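Local structure of pyridine nucleotide-disulfide oxidoreductase-like protein (Myceliophthora thermophila, 5MQ6) at residues W250-D253 and S258-D261; T146-K151 and A164-T169. The protein catalyses FAD- and NADPH-dependent Baeyer-Villiger oxidation, inserting one oxygen atom beside the carbonyl of ketones, notably bulky polycyclic ones, to give esters or lactones. All coordinates share one frame; numbering follows the deposited sequence.

Contact 1. Residues W250-D253 and S258-D261; sequences WNYD and SPTD
The phenol ring of Tyr252 has the Ser258-Pro259 peptide against one face and the indole of Trp250 on the opposite one. Ser258 C sits 3.3 Å above the ring plane, displaced from the ring centre, and CE2 of Tyr252 comes within 3.4 Å of Pro259 N. Across the ring, Trp250 CD1 lies 3.1 Å above its centre, so the indole meets the phenol with its edge. The proline adds its own carbon: Pro259 CD packs 3.6 Å from Tyr252 CE2, the proline ring lying slantwise to the phenol. With chi1 at -80°, CG stands anti to the carbonyl carbon, which swings the ring out toward the 258-261 turn. The hydroxyl passes 3.3 Å from Ser258 O, yet its hydrogen bond goes elsewhere, to the backbone O of Arg126. What the ring rests on is a type I beta turn, Ser258 to Asp261. Asn251 N-caps the short helix 252-255, its OD1 taking Asp253 N at 2.9 Å. The contact lies at the surface, where the loop leading to strand 271-275 packs back on the start of helix 252-255, while Trp250 reaches inward to Val284 and Leu288 of helix 279-289.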
ATOM      1  N   TRP A 250      -7.088  13.678  -8.388  1.00 28.57           N
ATOM      2  CA  TRP A 250      -7.440  13.979  -9.776  1.00 30.79           C
ATOM      3  C   TRP A 250      -8.319  15.236  -9.931  1.00 34.71           C
ATOM      4  O   TRP A 250      -9.320  15.380  -9.257  1.00 35.80           O
ATOM      5  CB  TRP A 250      -8.180  12.870 -10.384  1.00 30.32           C
ATOM      6  CG  TRP A 250      -8.295  12.967 -11.915  1.00 35.57           C
ATOM      7  CD1 TRP A 250      -9.358  13.419 -12.619  1.00 35.21           C
ATOM      8  CD2 TRP A 250      -7.317  12.546 -12.886  1.00 32.27           C
ATOM      9  NE1 TRP A 250      -9.122  13.313 -13.947  1.00 33.44           N
ATOM     10  CE2 TRP A 250      -7.872  12.800 -14.152  1.00 33.88           C
ATOM     11  CE3 TRP A 250      -6.028  11.981 -12.790  1.00 25.56           C
ATOM     12  CZ2 TRP A 250      -7.193  12.499 -15.342  1.00 36.57           C
ATOM     13  CZ3 TRP A 250      -5.354  11.653 -13.934  1.00 33.02           C
ATOM     14  CH2 TRP A 250      -5.925  11.926 -15.217  1.00 35.74           C
ATOM     15  N   ASN A 251      -7.986  16.052 -10.916  1.00 36.33           N
ATOM     16  CA  ASN A 251      -8.702  17.327 -11.201  1.00 31.23           C
ATOM     17  C   ASN A 251      -9.583  17.214 -12.434  1.00 32.73           C
ATOM     18  O   ASN A 251      -9.162  17.494 -13.580  1.00 32.40           O
ATOM     19  CB  ASN A 251      -7.735  18.460 -11.344  1.00 29.48           C
ATOM     20  CG  ASN A 251      -8.420  19.808 -11.324  1.00 34.01           C
ATOM     21  OD1 ASN A 251      -9.633  19.937 -11.603  1.00 32.20           O
ATOM     22  ND2 ASN A 251      -7.659  20.815 -10.973  1.00 37.15           N
ATOM     23  N   TYR A 252     -10.823  16.826 -12.160  1.00 32.32           N
ATOM     24  CA  TYR A 252     -11.832  16.689 -13.150  1.00 34.69           C
ATOM     25  C   TYR A 252     -12.317  17.999 -13.770  1.00 43.68           C
ATOM     26  O   TYR A 252     -12.994  17.963 -14.839  1.00 39.30           O
ATOM     27  CB  TYR A 252     -12.981  15.858 -12.626  1.00 33.96           C
ATOM     28  CG  TYR A 252     -12.704  14.336 -12.669  1.00 37.78           C
ATOM     29  CD1 TYR A 252     -12.576  13.675 -13.884  1.00 33.97           C
ATOM     30  CD2 TYR A 252     -12.574  13.584 -11.504  1.00 34.73           C
ATOM     31  CE1 TYR A 252     -12.342  12.321 -13.950  1.00 34.50           C
ATOM     32  CE2 TYR A 252     -12.351  12.213 -11.549  1.00 31.72           C
ATOM     33  CZ  TYR A 252     -12.214  11.602 -12.784  1.00 33.30           C
ATOM     34  OH  TYR A 252     -11.987  10.294 -12.881  1.00 28.40           O
ATOM     35  N   ASP A 253     -11.975  19.132 -13.143  1.00 44.26           N
ATOM     36  CA  ASP A 253     -12.371  20.437 -13.681  1.00 46.79           C
ATOM     37  C   ASP A 253     -11.455  20.696 -14.849  1.00 44.90           C
ATOM     38  O   ASP A 253     -11.898  21.216 -15.819  1.00 46.69           O
ATOM     39  CB  ASP A 253     -12.302  21.600 -12.657  1.00 41.61           C
ATOM     40  CG  ASP A 253     -13.419  21.525 -11.567  1.00 44.96           C
ATOM     41  OD1 ASP A 253     -14.564  20.986 -11.759  1.00 40.22           O
ATOM     42  OD2 ASP A 253     -13.149  22.023 -10.456  1.00 49.16           O
ATOM     43  N   SER A 258     -15.801  12.813 -14.713  1.00 41.31           N
ATOM     44  CA  SER A 258     -16.009  12.677 -13.288  1.00 37.15           C
ATOM     45  C   SER A 258     -15.552  11.260 -12.790  1.00 45.23           C
ATOM     46  O   SER A 258     -15.246  10.307 -13.575  1.00 38.98           O
ATOM     47  CB  SER A 258     -17.501  12.879 -12.974  1.00 35.24           C
ATOM     48  OG  SER A 258     -18.234  11.655 -13.014  1.00 32.85           O
ATOM     49  N   PRO A 259     -15.569  11.071 -11.484  1.00 40.95           N
ATOM     50  CA  PRO A 259     -15.241   9.740 -11.046  1.00 36.64           C
ATOM     51  C   PRO A 259     -16.003   8.656 -11.734  1.00 30.61           C
ATOM     52  O   PRO A 259     -15.543   7.527 -11.761  1.00 41.16           O
ATOM     53  CB  PRO A 259     -15.603   9.772  -9.565  1.00 40.86           C
ATOM     54  CG  PRO A 259     -15.253  11.158  -9.193  1.00 43.94           C
ATOM     55  CD  PRO A 259     -15.697  12.007 -10.358  1.00 43.63           C
ATOM     56  N   THR A 260     -17.184   8.933 -12.241  1.00 36.83           N
ATOM     57  CA  THR A 260     -17.932   7.881 -12.964  1.00 41.71           C
ATOM     58  C   THR A 260     -18.218   8.277 -14.385  1.00 38.42           C
ATOM     59  O   THR A 260     -19.120   7.773 -15.000  1.00 37.83           O
ATOM     60  CB  THR A 260     -19.265   7.678 -12.314  1.00 43.01           C
ATOM     61  OG1 THR A 260     -19.931   8.910 -12.355  1.00 49.50           O
ATOM     62  CG2 THR A 260     -19.089   7.277 -10.873  1.00 50.37           C
ATOM     63  N   ASP A 261     -17.428   9.172 -14.918  1.00 34.38           N
ATOM     64  CA  ASP A 261     -17.565   9.544 -16.335  1.00 38.16           C
ATOM     65  C   ASP A 261     -16.157   9.676 -16.873  1.00 36.08           C
ATOM     66  O   ASP A 261     -15.457  10.616 -16.505  1.00 34.77           O
ATOM     67  CB  ASP A 261     -18.335  10.859 -16.466  1.00 39.22           C
ATOM     68  CG  ASP A 261     -18.443  11.329 -17.915  1.00 49.69           C
ATOM     69  OD1 ASP A 261     -17.905  10.677 -18.860  1.00 52.72           O
ATOM     70  OD2 ASP A 261     -19.067  12.376 -18.115  1.00 48.63           O
TER

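Contact 2. Residues T146-K151 and A164-T169; sequences TGYIPK and AYRIAT
A cation-pi stack of Arg166 on Tyr148 joins the loop that leaves helix 143-146 to the flank of helix 157-170, where the side chain of Ile167 is about 10 Å from the bound FAD. The guanidinium of Arg166 lies flat over one face of the Tyr148 ring, the planes only 4° apart and the centres 3.8 Å from each other. The overlap is offset: Arg166 CZ approaches Tyr148 CD1 at 3.4 Å, whereas NH1 hangs 3.4 Å above the middle of the ring and NH2 reaches out over CE1. Two torsions set this up. Tyr148 CG is anti to its own amide nitrogen (chi1 -177°), and the arginine chain, extended through chi2, bends at chi3 (-53°) to lay its planar end on the phenol. Glu162, one turn earlier on the same helix, forms a salt bridge with NH2, and His163 ND1 bonds NH1, which helps fix the rotation of the group. The ring is held at its far end too, for Tyr148 OH bonds Glu159. Were Arg166 an alanine, the Tyr148 ring would probably lose its stacked guanidinium and Glu162 the charge it pairs with. Between these helices the chain turns at Gly147, which has positive phi and is the first residue to leave helix 143-146. Just before it, Thr146 packs CB against Arg166 CD at 4.1 Å, and its methyl CG2 meets Ile167 CG1 at 4.3 Å. Thr146 OG1 is hydrogen-bonded to Leu142 O, just before its helix, and also to Leu143 O, within it, and weakly accepts Tyr148 N, 3.4 Å away.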
ATOM      1  N   THR A 146     -21.520  -9.185   3.911  1.00 21.45           N
ATOM      2  CA  THR A 146     -22.367  -8.180   3.377  1.00 24.15           C
ATOM      3  C   THR A 146     -23.371  -8.758   2.358  1.00 28.18           C
ATOM      4  O   THR A 146     -24.325  -8.081   1.974  1.00 30.97           O
ATOM      5  CB  THR A 146     -21.559  -7.136   2.678  1.00 23.84           C
ATOM      6  OG1 THR A 146     -20.668  -7.772   1.764  1.00 26.09           O
ATOM      7  CG2 THR A 146     -20.738  -6.299   3.682  1.00 28.03           C
ATOM      8  N   GLY A 147     -23.138  -9.980   1.878  1.00 28.83           N
ATOM      9  CA  GLY A 147     -23.868 -10.477   0.708  1.00 30.71           C
ATOM     10  C   GLY A 147     -23.623  -9.811  -0.665  1.00 27.18           C
ATOM     11  O   GLY A 147     -24.287 -10.101  -1.601  1.00 28.56           O
ATOM     12  N   TYR A 148     -22.635  -8.962  -0.806  1.00 24.59           N
ATOM     13  CA  TYR A 148     -22.410  -8.229  -2.025  1.00 24.44           C
ATOM     14  C   TYR A 148     -21.709  -9.104  -3.066  1.00 28.89           C
ATOM     15  O   TYR A 148     -20.838  -9.927  -2.725  1.00 26.09           O
ATOM     16  CB  TYR A 148     -21.565  -7.006  -1.759  1.00 24.20           C
ATOM     17  CG  TYR A 148     -21.365  -6.186  -3.004  1.00 24.44           C
ATOM     18  CD1 TYR A 148     -22.461  -5.576  -3.639  1.00 26.46           C
ATOM     19  CD2 TYR A 148     -20.114  -6.048  -3.578  1.00 24.29           C
ATOM     20  CE1 TYR A 148     -22.307  -4.835  -4.786  1.00 26.65           C
ATOM     21  CE2 TYR A 148     -19.950  -5.299  -4.762  1.00 26.32           C
ATOM     22  CZ  TYR A 148     -21.042  -4.725  -5.368  1.00 27.81           C
ATOM     23  OH  TYR A 148     -20.893  -4.013  -6.508  1.00 28.89           O
ATOM     24  N   ILE A 149     -22.126  -8.948  -4.326  1.00 29.12           N
ATOM     25  CA  ILE A 149     -21.572  -9.723  -5.450  1.00 29.50           C
ATOM     26  C   ILE A 149     -20.933  -8.679  -6.312  1.00 25.89           C
ATOM     27  O   ILE A 149     -21.643  -7.898  -6.919  1.00 27.13           O
ATOM     28  CB  ILE A 149     -22.666 -10.495  -6.265  1.00 29.68           C
ATOM     29  CG1 ILE A 149     -23.335 -11.500  -5.388  1.00 29.72           C
ATOM     30  CG2 ILE A 149     -22.084 -11.262  -7.453  1.00 26.81           C
ATOM     31  CD1 ILE A 149     -24.567 -12.166  -5.955  1.00 37.79           C
ATOM     32  N   PRO A 150     -19.589  -8.646  -6.382  1.00 21.12           N
ATOM     33  CA  PRO A 150     -18.950  -7.750  -7.278  1.00 21.42           C
ATOM     34  C   PRO A 150     -19.350  -7.964  -8.758  1.00 23.63           C
ATOM     35  O   PRO A 150     -19.624  -9.106  -9.149  1.00 19.67           O
ATOM     36  CB  PRO A 150     -17.454  -8.001  -7.033  1.00 21.40           C
ATOM     37  CG  PRO A 150     -17.407  -8.552  -5.668  1.00 22.40           C
ATOM     38  CD  PRO A 150     -18.598  -9.463  -5.688  1.00 23.54           C
ATOM     39  N   LYS A 151     -19.387  -6.857  -9.500  1.00 22.01           N
ATOM     40  CA  LYS A 151     -19.906  -6.803 -10.878  1.00 30.01           C
ATOM     41  C   LYS A 151     -18.977  -7.438 -11.911  1.00 30.96           C
ATOM     42  O   LYS A 151     -19.433  -7.907 -12.922  1.00 28.25           O
ATOM     43  CB  LYS A 151     -20.166  -5.373 -11.297  1.00 32.63           C
ATOM     44  CG  LYS A 151     -21.348  -4.725 -10.564  1.00 39.36           C
ATOM     45  CD  LYS A 151     -21.275  -3.209 -10.646  1.00 53.77           C
ATOM     46  CE  LYS A 151     -22.446  -2.537  -9.894  1.00 64.11           C
ATOM     47  NZ  LYS A 151     -22.166  -1.107  -9.554  1.00 67.83           N
ATOM     48  N   ALA A 164     -17.007   0.272   0.658  1.00 18.44           N
ATOM     49  CA  ALA A 164     -16.612   0.918   1.902  1.00 20.14           C
ATOM     50  C   ALA A 164     -17.836   1.543   2.615  1.00 22.51           C
ATOM     51  O   ALA A 164     -18.051   1.339   3.825  1.00 23.14           O
ATOM     52  CB  ALA A 164     -15.574   2.015   1.563  1.00 20.30           C
ATOM     53  N   TYR A 165     -18.648   2.262   1.850  1.00 21.68           N
ATOM     54  CA  TYR A 165     -19.935   2.802   2.343  1.00 22.78           C
ATOM     55  C   TYR A 165     -20.908   1.737   2.724  1.00 22.87           C
ATOM     56  O   TYR A 165     -21.580   1.867   3.748  1.00 23.28           O
ATOM     57  CB  TYR A 165     -20.558   3.849   1.384  1.00 22.42           C
ATOM     58  CG  TYR A 165     -19.912   5.124   1.707  1.00 21.01           C
ATOM     59  CD1 TYR A 165     -18.578   5.384   1.366  1.00 21.50           C
ATOM     60  CD2 TYR A 165     -20.603   6.102   2.478  1.00 24.19           C
ATOM     61  CE1 TYR A 165     -17.942   6.611   1.703  1.00 21.02           C
ATOM     62  CE2 TYR A 165     -19.981   7.326   2.811  1.00 22.81           C
ATOM     63  CZ  TYR A 165     -18.645   7.546   2.453  1.00 21.66           C
ATOM     64  OH  TYR A 165     -18.036   8.668   2.913  1.00 23.15           O
ATOM     65  N   ARG A 166     -20.931   0.647   1.961  1.00 22.79           N
ATOM     66  CA  ARG A 166     -21.787  -0.472   2.310  1.00 20.28           C
ATOM     67  C   ARG A 166     -21.408  -1.028   3.689  1.00 23.58           C
ATOM     68  O   ARG A 166     -22.278  -1.417   4.526  1.00 23.86           O
ATOM     69  CB  ARG A 166     -21.721  -1.559   1.244  1.00 22.26           C
ATOM     70  CG  ARG A 166     -22.418  -2.858   1.613  1.00 23.28           C
ATOM     71  CD  ARG A 166     -22.478  -3.863   0.444  1.00 29.07           C
ATOM     72  NE  ARG A 166     -23.052  -3.250  -0.735  1.00 27.93           N
ATOM     73  CZ  ARG A 166     -22.416  -2.737  -1.791  1.00 30.53           C
ATOM     74  NH1 ARG A 166     -21.090  -2.817  -1.950  1.00 28.11           N
ATOM     75  NH2 ARG A 166     -23.159  -2.110  -2.710  1.00 29.34           N
ATOM     76  N   ILE A 167     -20.107  -1.145   3.925  1.00 24.21           N
ATOM     77  CA  ILE A 167     -19.646  -1.707   5.204  1.00 20.88           C
ATOM     78  C   ILE A 167     -20.012  -0.727   6.318  1.00 20.97           C
ATOM     79  O   ILE A 167     -20.566  -1.132   7.332  1.00 20.45           O
ATOM     80  CB  ILE A 167     -18.140  -2.015   5.211  1.00 21.58           C
ATOM     81  CG1 ILE A 167     -17.888  -3.190   4.251  1.00 23.45           C
ATOM     82  CG2 ILE A 167     -17.641  -2.421   6.618  1.00 20.74           C
ATOM     83  CD1 ILE A 167     -16.488  -3.295   3.751  1.00 23.89           C
ATOM     84  N   ALA A 168     -19.693   0.543   6.131  1.00 22.52           N
ATOM     85  CA  ALA A 168     -19.975   1.503   7.196  1.00 23.89           C
ATOM     86  C   ALA A 168     -21.448   1.569   7.547  1.00 25.32           C
ATOM     87  O   ALA A 168     -21.826   1.731   8.742  1.00 24.74           O
ATOM     88  CB  ALA A 168     -19.470   2.861   6.790  1.00 24.42           C
ATOM     89  N   THR A 169     -22.295   1.405   6.519  1.00 25.96           N
ATOM     90  CA  THR A 169     -23.748   1.370   6.689  1.00 25.63           C
ATOM     91  C   THR A 169     -24.172   0.140   7.438  1.00 25.94           C
ATOM     92  O   THR A 169     -24.931   0.220   8.400  1.00 25.60           O
ATOM     93  CB  THR A 169     -24.424   1.381   5.318  1.00 25.36           C
ATOM     94  OG1 THR A 169     -24.220   2.680   4.729  1.00 21.87           O
ATOM     95  CG2 THR A 169     -25.945   1.071   5.398  1.00 28.13           C
TER

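Overall arrangement
Both contacts belong to the part of the chain related to pyridine nucleotide-disulphide oxidoreductases, in series along the sequence, with centres about 23 Å apart and nearest atoms about 9 Å. They hold different elements: contact 1 ties a turn to the start of a short helix at the surface, contact 2 a loop to the side of a longer helix, partly buried through Ile167. A tyrosine ring is central to each, but its partner differs. In contact 1 the ring meets neutral groups, a peptide and a proline; in contact 2 it meets a charged guanidinium with a carboxylate close by. Neither touches the flavin, which is about 12 Å from the Tyr252 side chain and about 10 Å from that of Ile167.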